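Local coordinates for NalD (Pseudomonas aeruginosa PAO1, PDB 5DAJ), which acts as the secondary repressor of the MexAB-OprM multidrug efflux pump, probably by binding DNA, and binds novobiocin, which induces expression of the pump, at residues Glu9-Ala14 and Ala40-Gly45; Glu21-Lys26 and His56-Met61; Glu70-Arg75 and Ile137-Gln142; Gln142-Asp147 and Val151-Gly156. All coordinates share one frame; numbering follows the deposited sequence.

How the contacts relate
Contacts 1 and 2 belong to the N-terminal, probably DNA-binding part, and both use helix 6-26. Contact 1 lies at the surface: two methyls, and a methyl against a backbone carbonyl. Contact 2 is buried, built round an aromatic ring with a second ring and a selenomethionine. Their centres are 13 Å apart, and a salt bridge from R12 to E60 joins them. Contacts 3 and 4 share helix 123-145 and residue Q142, with centres 15 Å apart. Both are partly buried. Contact 3 is purely apolar, whereas contact 4 adds a weak backbone hydrogen bond near the chain surface. Contacts 1 and 4 are farthest apart, with centres 49 Å apart on opposite sides of the chain's centre.

Contact 1: residues Glu9-Ala14 and Ala40-Gly45; sequences EKTRTA and AGVTRG
T11 and V42 meet through one methyl group each. The T11 side chain starts from a CB on the flank of helix 9-14 and divides there. Chi1 of -48° sets OG1 beside the backbone N, from where it makes a weak hydrogen bond back to D7 O, and leaves CG2 anti to that N. This turns the methyl outward, and it ends 3.9 Å from V42 CG2. The two side chains pass at a slant, and no polar atom lies between these two methyls.

One turn further along helix 9-14, the backbone comes closer to the other segment. A14 CA and A40 CA are 5.8 Å apart. Here A40 CB lies 4.0 Å from A14 O, a van der Waals contact of the A40 methyl with a backbone oxygen. Within the first helix, T13 OG1 donates to E9 O at 2.9 Å, and that oxygen also accepts from T13 N.

The chain at 40-45 turns sharply between two helices. G41, with phi of 71°, ends helix 33-40 in a Schellman motif. T43 is the N-cap of helix 44-51, and its OG1 accepts from A46 N. V42 sits between these two caps, with its CB turned toward helix 9-14, and also packs on V47. On another side of helix 9-14, R12 touches H50 and F51 and forms a salt bridge with E60. Two short helices joined by a tight turn and packed on a long first helix are typical of the helix-turn-helix domain of TetR-family repressors, and residues 32-51 are the predicted DNA-binding motif.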
loop_
_atom_site.group_PDB
_atom_site.type_symbol
_atom_site.label_atom_id
_atom_site.label_comp_id
_atom_site.label_asym_id
_atom_site.label_seq_id
_atom_site.Cartn_x
_atom_site.Cartn_y
_atom_site.Cartn_z
ATOM N N GLU A 9 -0.115 2.117 -33.754
ATOM C CA GLU A 9 0.204 2.811 -32.487
ATOM C C GLU A 9 -0.976 3.660 -31.984
ATOM O O GLU A 9 -1.127 3.868 -30.771
ATOM C CB GLU A 9 1.467 3.682 -32.631
ATOM C CG GLU A 9 2.079 4.158 -31.321
ATOM N N LYS A 10 -1.783 4.159 -32.918
ATOM C CA LYS A 10 -3.034 4.862 -32.601
ATOM C C LYS A 10 -4.095 3.922 -32.028
ATOM O O LYS A 10 -4.816 4.284 -31.090
ATOM C CB LYS A 10 -3.577 5.533 -33.875
ATOM N N THR A 11 -4.181 2.726 -32.603
ATOM C CA THR A 11 -5.056 1.657 -32.107
ATOM C C THR A 11 -4.639 1.171 -30.713
ATOM O O THR A 11 -5.490 0.928 -29.854
ATOM C CB THR A 11 -5.066 0.435 -33.060
ATOM O OG1 THR A 11 -5.269 0.873 -34.411
ATOM C CG2 THR A 11 -6.170 -0.535 -32.688
ATOM N N ARG A 12 -3.331 1.050 -30.494
ATOM C CA ARG A 12 -2.788 0.677 -29.175
ATOM C C ARG A 12 -3.194 1.667 -28.075
ATOM O O ARG A 12 -3.648 1.265 -26.993
ATOM C CB ARG A 12 -1.256 0.578 -29.219
ATOM C CG ARG A 12 -0.720 -0.784 -29.594
ATOM C CD ARG A 12 0.781 -0.787 -29.783
ATOM N NE ARG A 12 1.460 -0.375 -28.547
ATOM C CZ ARG A 12 1.754 -1.178 -27.512
ATOM N NH1 ARG A 12 1.455 -2.482 -27.535
ATOM N NH2 ARG A 12 2.366 -0.677 -26.431
ATOM N N THR A 13 -2.988 2.952 -28.344
ATOM C CA THR A 13 -3.323 4.017 -27.381
ATOM C C THR A 13 -4.817 4.012 -27.055
ATOM O O THR A 13 -5.200 4.147 -25.885
ATOM C CB THR A 13 -2.934 5.411 -27.908
ATOM O OG1 THR A 13 -1.576 5.391 -28.365
ATOM C CG2 THR A 13 -3.073 6.466 -26.812
ATOM N N ALA A 14 -5.640 3.876 -28.096
ATOM C CA ALA A 14 -7.103 3.836 -27.952
ATOM C C ALA A 14 -7.541 2.723 -27.011
ATOM O O ALA A 14 -8.344 2.947 -26.102
ATOM C CB ALA A 14 -7.758 3.641 -29.304
ATOM N N ALA A 40 -13.316 0.509 -26.841
ATOM C CA ALA A 40 -12.291 1.150 -27.669
ATOM C C ALA A 40 -12.699 1.318 -29.135
ATOM O O ALA A 40 -11.984 1.965 -29.903
ATOM C CB ALA A 40 -10.991 0.360 -27.593
ATOM N N GLY A 41 -13.839 0.748 -29.516
ATOM C CA GLY A 41 -14.322 0.806 -30.900
ATOM C C GLY A 41 -13.469 -0.055 -31.813
ATOM O O GLY A 41 -13.032 0.386 -32.876
ATOM N N VAL A 42 -13.254 -1.290 -31.381
ATOM C CA VAL A 42 -12.247 -2.172 -31.963
ATOM C C VAL A 42 -12.691 -3.631 -31.811
ATOM O O VAL A 42 -13.504 -3.951 -30.953
ATOM C CB VAL A 42 -10.855 -1.865 -31.317
ATOM C CG1 VAL A 42 -10.052 -3.111 -30.961
ATOM C CG2 VAL A 42 -10.033 -0.954 -32.219
ATOM N N THR A 43 -12.130 -4.506 -32.640
ATOM C CA THR A 43 -12.423 -5.954 -32.577
ATOM C C THR A 43 -11.670 -6.627 -31.433
ATOM O O THR A 43 -10.537 -6.241 -31.112
ATOM C CB THR A 43 -12.042 -6.687 -33.881
ATOM O OG1 THR A 43 -10.620 -6.608 -34.096
ATOM C CG2 THR A 43 -12.773 -6.079 -35.068
ATOM N N ARG A 44 -12.254 -7.696 -30.898
ATOM C CA ARG A 44 -11.661 -8.499 -29.830
ATOM C C ARG A 44 -10.361 -9.145 -30.242
ATOM O O ARG A 44 -9.504 -9.353 -29.452
ATOM C CB ARG A 44 -12.637 -9.536 -29.335
ATOM C CG ARG A 44 -12.071 -10.468 -28.294
ATOM C CD ARG A 44 -13.167 -11.273 -27.632
ATOM N NE ARG A 44 -12.680 -12.482 -26.980
ATOM C CZ ARG A 44 -13.075 -13.719 -27.269
ATOM N NH1 ARG A 44 -13.975 -13.955 -28.207
ATOM N NH2 ARG A 44 -12.563 -14.729 -26.612
ATOM N N GLY A 45 -10.239 -9.460 -31.506
ATOM C CA GLY A 45 -9.001 -9.958 -32.105
ATOM C C GLY A 45 -7.854 -8.971 -32.087
ATOM O O GLY A 45 -6.705 -9.349 -31.852
#

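Contact 2: residues Glu21-Lys26 and His56-Met61; sequences ELFLEK and HLFNEM
L57 CD2, F58 CD1 and M61 CE of helix 56-61 all come obliquely to the F23 ring. F23 CE2 in turn comes to the edge of the F58 ring, near that ring's plane, 4.0 Å from F58 CD1. The two ring planes are inclined by about 61°. L57 CD2 also approaches F23 CE2, at 4.2 Å.

The SE of M61, a selenomethionine, lies at the F23 edge. It is 5.2 Å from the centroid of the F23 ring and 78° off the normal, a Met-aromatic contact. The M61 chain runs out extended and then bends at chi3 (-82°). The bend brings CE obliquely to the ring, 3.9 Å from F23 CD2. The contact contains no hydrogen bond.

The short helix axes run at 104° to each other and come no closer than 12.9 Å, so long side chains bridge the gap. F23 and F58 both also rest on I111 of helix 103-114. L57 packs on L16 and A19 of helix 6-26 and on L33 of helix 33-40, while F58 touches A125 of helix 123-145. The cluster thus joins the helix-turn-helix part to the C-terminal helices of this TetR-family fold.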
loop_
_atom_site.group_PDB
_atom_site.type_symbol
_atom_site.label_atom_id
_atom_site.label_comp_id
_atom_site.label_asym_id
_atom_site.label_seq_id
_atom_site.Cartn_x
_atom_site.Cartn_y
_atom_site.Cartn_z
ATOM N N GLU A 21 -9.974 3.631 -18.349
ATOM C CA GLU A 21 -11.308 4.071 -17.895
ATOM C C GLU A 21 -12.128 2.917 -17.287
ATOM O O GLU A 21 -12.726 3.070 -16.212
ATOM C CB GLU A 21 -12.052 4.722 -19.078
ATOM C CG GLU A 21 -13.423 5.264 -18.908
ATOM C CD GLU A 21 -14.264 5.154 -20.176
ATOM O OE1 GLU A 21 -15.076 4.200 -20.368
ATOM O OE2 GLU A 21 -14.073 6.037 -21.015
ATOM N N LEU A 22 -12.124 1.765 -17.956
ATOM C CA LEU A 22 -12.888 0.589 -17.487
ATOM C C LEU A 22 -12.349 0.007 -16.181
ATOM O O LEU A 22 -13.121 -0.216 -15.242
ATOM C CB LEU A 22 -12.960 -0.516 -18.544
ATOM C CG LEU A 22 -14.197 -0.450 -19.442
ATOM C CD1 LEU A 22 -13.967 0.490 -20.610
ATOM C CD2 LEU A 22 -14.559 -1.833 -19.948
ATOM N N PHE A 23 -11.041 -0.243 -16.134
ATOM C CA PHE A 23 -10.377 -0.723 -14.912
ATOM C C PHE A 23 -10.693 0.190 -13.738
ATOM O O PHE A 23 -11.030 -0.280 -12.648
ATOM C CB PHE A 23 -8.849 -0.776 -15.065
ATOM C CG PHE A 23 -8.335 -1.863 -15.971
ATOM C CD1 PHE A 23 -9.113 -2.965 -16.341
ATOM C CD2 PHE A 23 -7.027 -1.802 -16.424
ATOM C CE1 PHE A 23 -8.600 -3.951 -17.159
ATOM C CE2 PHE A 23 -6.506 -2.789 -17.250
ATOM C CZ PHE A 23 -7.293 -3.866 -17.615
ATOM N N LEU A 24 -10.607 1.489 -13.995
ATOM C CA LEU A 24 -10.836 2.508 -12.978
ATOM C C LEU A 24 -12.268 2.483 -12.426
ATOM O O LEU A 24 -12.487 2.645 -11.228
ATOM C CB LEU A 24 -10.498 3.890 -13.547
ATOM C CG LEU A 24 -10.389 5.062 -12.583
ATOM C CD1 LEU A 24 -9.324 4.818 -11.526
ATOM C CD2 LEU A 24 -10.062 6.321 -13.373
ATOM N N GLU A 25 -13.234 2.242 -13.300
ATOM C CA GLU A 25 -14.648 2.235 -12.916
ATOM C C GLU A 25 -15.141 0.875 -12.394
ATOM O O GLU A 25 -15.885 0.809 -11.414
ATOM C CB GLU A 25 -15.495 2.702 -14.104
ATOM C CG GLU A 25 -16.922 3.045 -13.727
ATOM N N LYS A 26 -14.745 -0.197 -13.067
ATOM C CA LYS A 26 -15.258 -1.553 -12.786
ATOM C C LYS A 26 -14.328 -2.427 -11.949
ATOM O O LYS A 26 -14.775 -3.391 -11.321
ATOM C CB LYS A 26 -15.545 -2.283 -14.104
ATOM C CG LYS A 26 -16.756 -1.762 -14.865
ATOM C CD LYS A 26 -16.658 -2.030 -16.369
ATOM C CE LYS A 26 -16.435 -3.499 -16.720
ATOM N NZ LYS A 26 -17.590 -4.368 -16.362
ATOM N N HIS A 56 -0.431 -8.636 -19.554
ATOM C CA HIS A 56 0.506 -7.903 -20.401
ATOM C C HIS A 56 -0.033 -6.525 -20.749
ATOM O O HIS A 56 0.728 -5.566 -20.795
ATOM C CB HIS A 56 0.799 -8.660 -21.685
ATOM C CG HIS A 56 1.909 -8.067 -22.494
ATOM N ND1 HIS A 56 1.714 -7.563 -23.762
ATOM C CD2 HIS A 56 3.221 -7.876 -22.213
ATOM C CE1 HIS A 56 2.859 -7.105 -24.235
ATOM N NE2 HIS A 56 3.788 -7.280 -23.314
ATOM N N LEU A 57 -1.340 -6.454 -21.005
ATOM C CA LEU A 57 -2.028 -5.186 -21.267
ATOM C C LEU A 57 -1.839 -4.247 -20.080
ATOM O O LEU A 57 -1.384 -3.114 -20.224
ATOM C CB LEU A 57 -3.520 -5.417 -21.515
ATOM C CG LEU A 57 -4.299 -4.234 -22.092
ATOM C CD1 LEU A 57 -5.507 -4.719 -22.876
ATOM C CD2 LEU A 57 -4.756 -3.251 -21.021
ATOM N N PHE A 58 -2.171 -4.760 -18.902
ATOM C CA PHE A 58 -2.032 -4.031 -17.638
ATOM C C PHE A 58 -0.606 -3.517 -17.432
ATOM O O PHE A 58 -0.400 -2.401 -16.978
ATOM C CB PHE A 58 -2.434 -4.942 -16.480
ATOM C CG PHE A 58 -2.404 -4.280 -15.137
ATOM C CD1 PHE A 58 -3.366 -3.371 -14.788
ATOM C CD2 PHE A 58 -1.418 -4.580 -14.227
ATOM C CE1 PHE A 58 -3.353 -2.772 -13.541
ATOM C CE2 PHE A 58 -1.393 -3.980 -12.981
ATOM C CZ PHE A 58 -2.371 -3.071 -12.638
ATOM N N ASN A 59 0.363 -4.347 -17.784
ATOM C CA ASN A 59 1.778 -4.009 -17.654
ATOM C C ASN A 59 2.226 -2.896 -18.610
ATOM O O ASN A 59 2.994 -2.004 -18.223
ATOM C CB ASN A 59 2.634 -5.255 -17.883
ATOM C CG ASN A 59 3.811 -5.331 -16.940
ATOM O OD1 ASN A 59 4.937 -5.469 -17.365
ATOM N ND2 ASN A 59 3.554 -5.226 -15.643
ATOM N N GLU A 60 1.766 -2.979 -19.856
ATOM C CA GLU A 60 2.009 -1.940 -20.858
ATOM C C GLU A 60 1.407 -0.616 -20.414
ATOM O O GLU A 60 1.977 0.447 -20.663
ATOM C CB GLU A 60 1.419 -2.341 -22.216
ATOM C CG GLU A 60 2.168 -3.463 -22.914
ATOM C CD GLU A 60 3.589 -3.081 -23.294
ATOM O OE1 GLU A 60 3.772 -2.095 -24.045
ATOM O OE2 GLU A 60 4.525 -3.762 -22.810
HETATM N N MSE A 61 0.265 -0.694 -19.739
HETATM C CA MSE A 61 -0.405 0.490 -19.209
HETATM C C MSE A 61 0.456 1.145 -18.154
HETATM O O MSE A 61 0.731 2.339 -18.213
HETATM C CB MSE A 61 -1.778 0.126 -18.639
HETATM C CG MSE A 61 -2.579 1.351 -18.207
HETATM SE SE MSE A 61 -4.217 0.776 -17.283
HETATM C CE MSE A 61 -5.127 0.464 -18.977
#

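Contact 3: residues Glu70-Arg75 and Ile137-Gln142; sequences EQLTER and IELCEQ
L139 reaches across from helix 137-142 with its forked end and touches both L72 and T73. Its chi2 of 50° leaves CD2 anti to CA, at full reach. This branch lies 3.7 Å from L72 CB and 3.8 Å from T73 CG2, resting where these two neighbouring side chains leave helix 70-75. The CD1 branch touches the threonine alone, at 4.0 Å from T73 CG2.

T73 has chi1 of 42°. This puts OG1 between the backbone N and the carbonyl carbon, facing the carbonyls of the preceding turn, where it hydrogen-bonds. The same rotation sets CG2 beside the backbone N, and that methyl is the part offered to L139. The T73 and L139 side chains cross at about a right angle.

The contact ties helix 69-76 to helix 123-145, in the all-helical C-terminal part that in TetR-family proteins usually carries effector binding and dimerisation. L139 CB points toward helix 70-75, and the T73 CA and L139 CA atoms are 7.3 Å apart. L72 is buried, and it goes on to pack against L91 of helix 84-101. I137 packs on L183 of the second subunit, and E141 forms a salt bridge with R164 of helix 159-179.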
loop_
_atom_site.group_PDB
_atom_site.type_symbol
_atom_site.label_atom_id
_atom_site.label_comp_id
_atom_site.label_asym_id
_atom_site.label_seq_id
_atom_site.Cartn_x
_atom_site.Cartn_y
_atom_site.Cartn_z
ATOM N N GLU A 70 17.435 3.956 -16.536
ATOM C CA GLU A 70 18.521 4.847 -16.966
ATOM C C GLU A 70 18.349 6.250 -16.379
ATOM O O GLU A 70 19.324 6.873 -15.966
ATOM C CB GLU A 70 18.608 4.935 -18.510
ATOM N N GLN A 71 17.105 6.730 -16.335
ATOM C CA GLN A 71 16.786 8.062 -15.772
ATOM C C GLN A 71 16.941 8.130 -14.259
ATOM O O GLN A 71 17.439 9.126 -13.733
ATOM C CB GLN A 71 15.377 8.533 -16.155
ATOM C CG GLN A 71 15.346 9.289 -17.474
ATOM C CD GLN A 71 13.959 9.568 -18.012
ATOM O OE1 GLN A 71 12.951 9.478 -17.312
ATOM N NE2 GLN A 71 13.906 9.895 -19.287
ATOM N N LEU A 72 16.464 7.088 -13.580
ATOM C CA LEU A 72 16.650 6.931 -12.129
ATOM C C LEU A 72 18.126 7.052 -11.736
ATOM O O LEU A 72 18.501 7.913 -10.930
ATOM C CB LEU A 72 16.101 5.569 -11.644
ATOM C CG LEU A 72 14.652 5.504 -11.148
ATOM C CD1 LEU A 72 14.224 4.057 -10.946
ATOM C CD2 LEU A 72 14.499 6.286 -9.850
ATOM N N THR A 73 18.945 6.184 -12.334
ATOM C CA THR A 73 20.394 6.130 -12.075
ATOM C C THR A 73 21.078 7.468 -12.331
ATOM O O THR A 73 21.786 7.989 -11.468
ATOM C CB THR A 73 21.100 5.067 -12.947
ATOM O OG1 THR A 73 20.585 5.116 -14.282
ATOM C CG2 THR A 73 20.889 3.681 -12.394
ATOM N N GLU A 74 20.836 8.017 -13.519
ATOM C CA GLU A 74 21.372 9.323 -13.924
ATOM C C GLU A 74 21.031 10.426 -12.921
ATOM O O GLU A 74 21.872 11.277 -12.611
ATOM C CB GLU A 74 20.855 9.688 -15.324
ATOM C CG GLU A 74 21.418 10.978 -15.914
ATOM C CD GLU A 74 20.878 11.374 -17.288
ATOM O OE1 GLU A 74 19.712 11.798 -17.325
ATOM O OE2 GLU A 74 21.614 11.331 -18.321
ATOM N N ARG A 75 19.800 10.383 -12.414
ATOM C CA ARG A 75 19.313 11.367 -11.447
ATOM C C ARG A 75 19.986 11.248 -10.077
ATOM O O ARG A 75 20.201 12.250 -9.415
ATOM C CB ARG A 75 17.778 11.281 -11.304
ATOM N N ILE A 137 14.779 -0.034 -4.944
ATOM C CA ILE A 137 15.356 -0.362 -3.639
ATOM C C ILE A 137 16.858 -0.635 -3.721
ATOM O O ILE A 137 17.633 -0.167 -2.875
ATOM C CB ILE A 137 14.613 -1.549 -2.983
ATOM C CG1 ILE A 137 13.234 -1.062 -2.520
ATOM C CG2 ILE A 137 15.409 -2.124 -1.812
ATOM C CD1 ILE A 137 12.348 -2.118 -1.902
ATOM N N GLU A 138 17.261 -1.399 -4.732
ATOM C CA GLU A 138 18.687 -1.721 -4.942
ATOM C C GLU A 138 19.530 -0.483 -5.255
ATOM O O GLU A 138 20.668 -0.368 -4.801
ATOM C CB GLU A 138 18.857 -2.796 -6.024
ATOM C CG GLU A 138 18.759 -4.203 -5.466
ATOM C CD GLU A 138 18.601 -5.269 -6.538
ATOM O OE1 GLU A 138 19.043 -5.030 -7.693
ATOM O OE2 GLU A 138 18.040 -6.348 -6.209
ATOM N N LEU A 139 18.957 0.439 -6.018
ATOM C CA LEU A 139 19.602 1.727 -6.318
ATOM C C LEU A 139 19.828 2.570 -5.068
ATOM O O LEU A 139 20.932 3.070 -4.848
ATOM C CB LEU A 139 18.781 2.536 -7.329
ATOM C CG LEU A 139 19.320 2.678 -8.759
ATOM C CD1 LEU A 139 19.735 1.356 -9.387
ATOM C CD2 LEU A 139 18.280 3.358 -9.638
ATOM N N CYS A 140 18.779 2.718 -4.261
ATOM C CA CYS A 140 18.883 3.445 -2.988
ATOM C C CYS A 140 19.894 2.804 -2.046
ATOM O O CYS A 140 20.734 3.489 -1.463
ATOM C CB CYS A 140 17.534 3.523 -2.289
ATOM S SG CYS A 140 16.389 4.613 -3.137
ATOM N N GLU A 141 19.818 1.484 -1.934
ATOM C CA GLU A 141 20.758 0.710 -1.126
ATOM C C GLU A 141 22.196 1.049 -1.525
ATOM O O GLU A 141 23.017 1.414 -0.684
ATOM C CB GLU A 141 20.504 -0.791 -1.294
ATOM C CG GLU A 141 21.124 -1.664 -0.212
ATOM C CD GLU A 141 20.603 -3.097 -0.220
ATOM O OE1 GLU A 141 19.540 -3.364 -0.829
ATOM O OE2 GLU A 141 21.261 -3.968 0.384
ATOM N N GLN A 142 22.467 0.966 -2.823
ATOM C CA GLN A 142 23.780 1.307 -3.384
ATOM C C GLN A 142 24.187 2.750 -3.078
ATOM O O GLN A 142 25.334 3.011 -2.730
ATOM C CB GLN A 142 23.786 1.071 -4.890
ATOM C CG GLN A 142 25.135 1.297 -5.580
ATOM C CD GLN A 142 25.028 1.584 -7.072
ATOM O OE1 GLN A 142 25.778 2.411 -7.599
ATOM N NE2 GLN A 142 24.116 0.901 -7.762
#

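Contact 4: residues Gln142-Asp147 and Val151-Gly156; sequences QLFARD and VRLHPG
V151 N donates a weak hydrogen bond of 3.3 Å to D147 O, at an N-H...O angle of 162°, an i to i+4 bond that spans the single turn of helix 147-150. The V151 side chain also lies against this carbonyl, with its CG2 branch set beside the backbone N. D147 takes part through its backbone oxygen, and its own CB points away from V151.

The apolar half of the contact joins F144 to L153. F144 CG is anti to the carbonyl carbon, with chi1 of -72°, and from there the ring presents CD1 to the loop. L153 CB points toward helix 142-145, and its CD2 branch does the touching, 3.8 Å from F144 CD1. The methyl comes to the ring obliquely. The two side chains cross at about a right angle, and both are buried.

The contact folds the connection between helix 123-145 and helix 159-179, with its short helix 147-150, back onto the end of the long helix. F144 continues the packing onto L88 of helix 84-101 and onto P159 and A162 of helix 159-179. Backbone hydrogen bonds of R152 with R203 and of H154 with L201 tie the 151-156 loop to a segment near the end of the modelled chain. R152 forms a salt bridge with D83, just before helix 84-101, and H154 packs on R199 of the second subunit.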
loop_
_atom_site.group_PDB
_atom_site.type_symbol
_atom_site.label_atom_id
_atom_site.label_comp_id
_atom_site.label_asym_id
_atom_site.label_seq_id
_atom_site.Cartn_x
_atom_site.Cartn_y
_atom_site.Cartn_z
ATOM N N GLN A 142 22.467 0.966 -2.823
ATOM C CA GLN A 142 23.780 1.307 -3.384
ATOM C C GLN A 142 24.187 2.750 -3.078
ATOM O O GLN A 142 25.334 3.011 -2.730
ATOM C CB GLN A 142 23.786 1.071 -4.890
ATOM C CG GLN A 142 25.135 1.297 -5.580
ATOM C CD GLN A 142 25.028 1.584 -7.072
ATOM O OE1 GLN A 142 25.778 2.411 -7.599
ATOM N NE2 GLN A 142 24.116 0.901 -7.762
ATOM N N LEU A 143 23.242 3.672 -3.218
ATOM C CA LEU A 143 23.463 5.086 -2.893
ATOM C C LEU A 143 23.864 5.276 -1.426
ATOM O O LEU A 143 24.882 5.898 -1.134
ATOM C CB LEU A 143 22.223 5.925 -3.229
ATOM C CG LEU A 143 22.147 7.363 -2.699
ATOM C CD1 LEU A 143 23.395 8.157 -3.004
ATOM C CD2 LEU A 143 20.949 8.070 -3.297
ATOM N N PHE A 144 23.060 4.735 -0.515
ATOM C CA PHE A 144 23.372 4.782 0.926
ATOM C C PHE A 144 24.675 4.051 1.276
ATOM O O PHE A 144 25.327 4.390 2.258
ATOM C CB PHE A 144 22.236 4.184 1.762
ATOM C CG PHE A 144 21.003 5.034 1.821
ATOM C CD1 PHE A 144 21.034 6.301 2.388
ATOM C CD2 PHE A 144 19.799 4.552 1.335
ATOM C CE1 PHE A 144 19.889 7.076 2.441
ATOM C CE2 PHE A 144 18.655 5.325 1.384
ATOM C CZ PHE A 144 18.700 6.591 1.937
ATOM N N ALA A 145 25.033 3.054 0.470
ATOM C CA ALA A 145 26.233 2.235 0.689
ATOM C C ALA A 145 27.555 2.896 0.283
ATOM O O ALA A 145 28.622 2.406 0.661
ATOM C CB ALA A 145 26.093 0.903 -0.034
ATOM N N ARG A 146 27.495 3.980 -0.488
ATOM C CA ARG A 146 28.704 4.733 -0.866
ATOM C C ARG A 146 29.346 5.343 0.370
ATOM O O ARG A 146 28.642 5.786 1.278
ATOM C CB ARG A 146 28.397 5.868 -1.850
ATOM C CG ARG A 146 27.782 5.430 -3.164
ATOM C CD ARG A 146 27.472 6.586 -4.085
ATOM N NE ARG A 146 26.538 6.191 -5.136
ATOM C CZ ARG A 146 25.818 7.035 -5.881
ATOM N NH1 ARG A 146 25.923 8.362 -5.726
ATOM N NH2 ARG A 146 24.985 6.544 -6.799
ATOM N N ASP A 147 30.677 5.382 0.384
ATOM C CA ASP A 147 31.444 5.921 1.526
ATOM C C ASP A 147 31.004 7.337 1.898
ATOM O O ASP A 147 30.834 7.657 3.076
ATOM C CB ASP A 147 32.946 5.930 1.210
ATOM C CG ASP A 147 33.519 4.531 1.042
ATOM O OD1 ASP A 147 33.353 3.706 1.960
ATOM O OD2 ASP A 147 34.138 4.260 -0.010
ATOM N N VAL A 151 28.814 7.169 5.661
ATOM C CA VAL A 151 29.398 7.907 6.797
ATOM C C VAL A 151 28.388 8.849 7.483
ATOM O O VAL A 151 28.509 9.142 8.677
ATOM C CB VAL A 151 30.661 8.693 6.342
ATOM C CG1 VAL A 151 31.099 9.729 7.365
ATOM C CG2 VAL A 151 31.809 7.730 6.081
ATOM N N ARG A 152 27.401 9.308 6.718
ATOM C CA ARG A 152 26.380 10.243 7.199
ATOM C C ARG A 152 25.158 9.591 7.840
ATOM O O ARG A 152 24.302 10.290 8.383
ATOM C CB ARG A 152 25.913 11.139 6.056
ATOM C CG ARG A 152 27.039 11.840 5.308
ATOM C CD ARG A 152 26.501 12.832 4.294
ATOM N NE ARG A 152 25.584 13.789 4.914
ATOM C CZ ARG A 152 24.755 14.597 4.257
ATOM N NH1 ARG A 152 24.714 14.605 2.921
ATOM N NH2 ARG A 152 23.957 15.413 4.950
ATOM N N LEU A 153 25.041 8.270 7.745
ATOM C CA LEU A 153 23.931 7.558 8.393
ATOM C C LEU A 153 24.154 7.509 9.895
ATOM O O LEU A 153 25.295 7.518 10.346
ATOM C CB LEU A 153 23.786 6.128 7.849
ATOM C CG LEU A 153 23.431 5.961 6.369
ATOM C CD1 LEU A 153 23.389 4.485 6.014
ATOM C CD2 LEU A 153 22.104 6.619 6.022
ATOM N N HIS A 154 23.067 7.441 10.663
ATOM C CA HIS A 154 23.182 7.283 12.120
ATOM C C HIS A 154 23.729 5.895 12.464
ATOM O O HIS A 154 23.602 4.969 11.658
ATOM C CB HIS A 154 21.850 7.495 12.867
ATOM C CG HIS A 154 21.439 8.924 13.002
ATOM N ND1 HIS A 154 20.917 9.650 11.956
ATOM C CD2 HIS A 154 21.448 9.756 14.071
ATOM C CE1 HIS A 154 20.637 10.875 12.367
ATOM N NE2 HIS A 154 20.949 10.967 13.647
ATOM N N PRO A 155 24.345 5.746 13.656
ATOM C CA PRO A 155 24.825 4.450 14.148
ATOM C C PRO A 155 23.741 3.373 14.061
ATOM O O PRO A 155 22.642 3.581 14.563
ATOM C CB PRO A 155 25.134 4.730 15.619
ATOM C CG PRO A 155 25.545 6.156 15.635
ATOM C CD PRO A 155 24.736 6.839 14.565
ATOM N N GLY A 156 24.037 2.262 13.395
ATOM C CA GLY A 156 23.085 1.150 13.290
ATOM C C GLY A 156 22.039 1.255 12.189
ATOM O O GLY A 156 21.215 0.350 12.033
#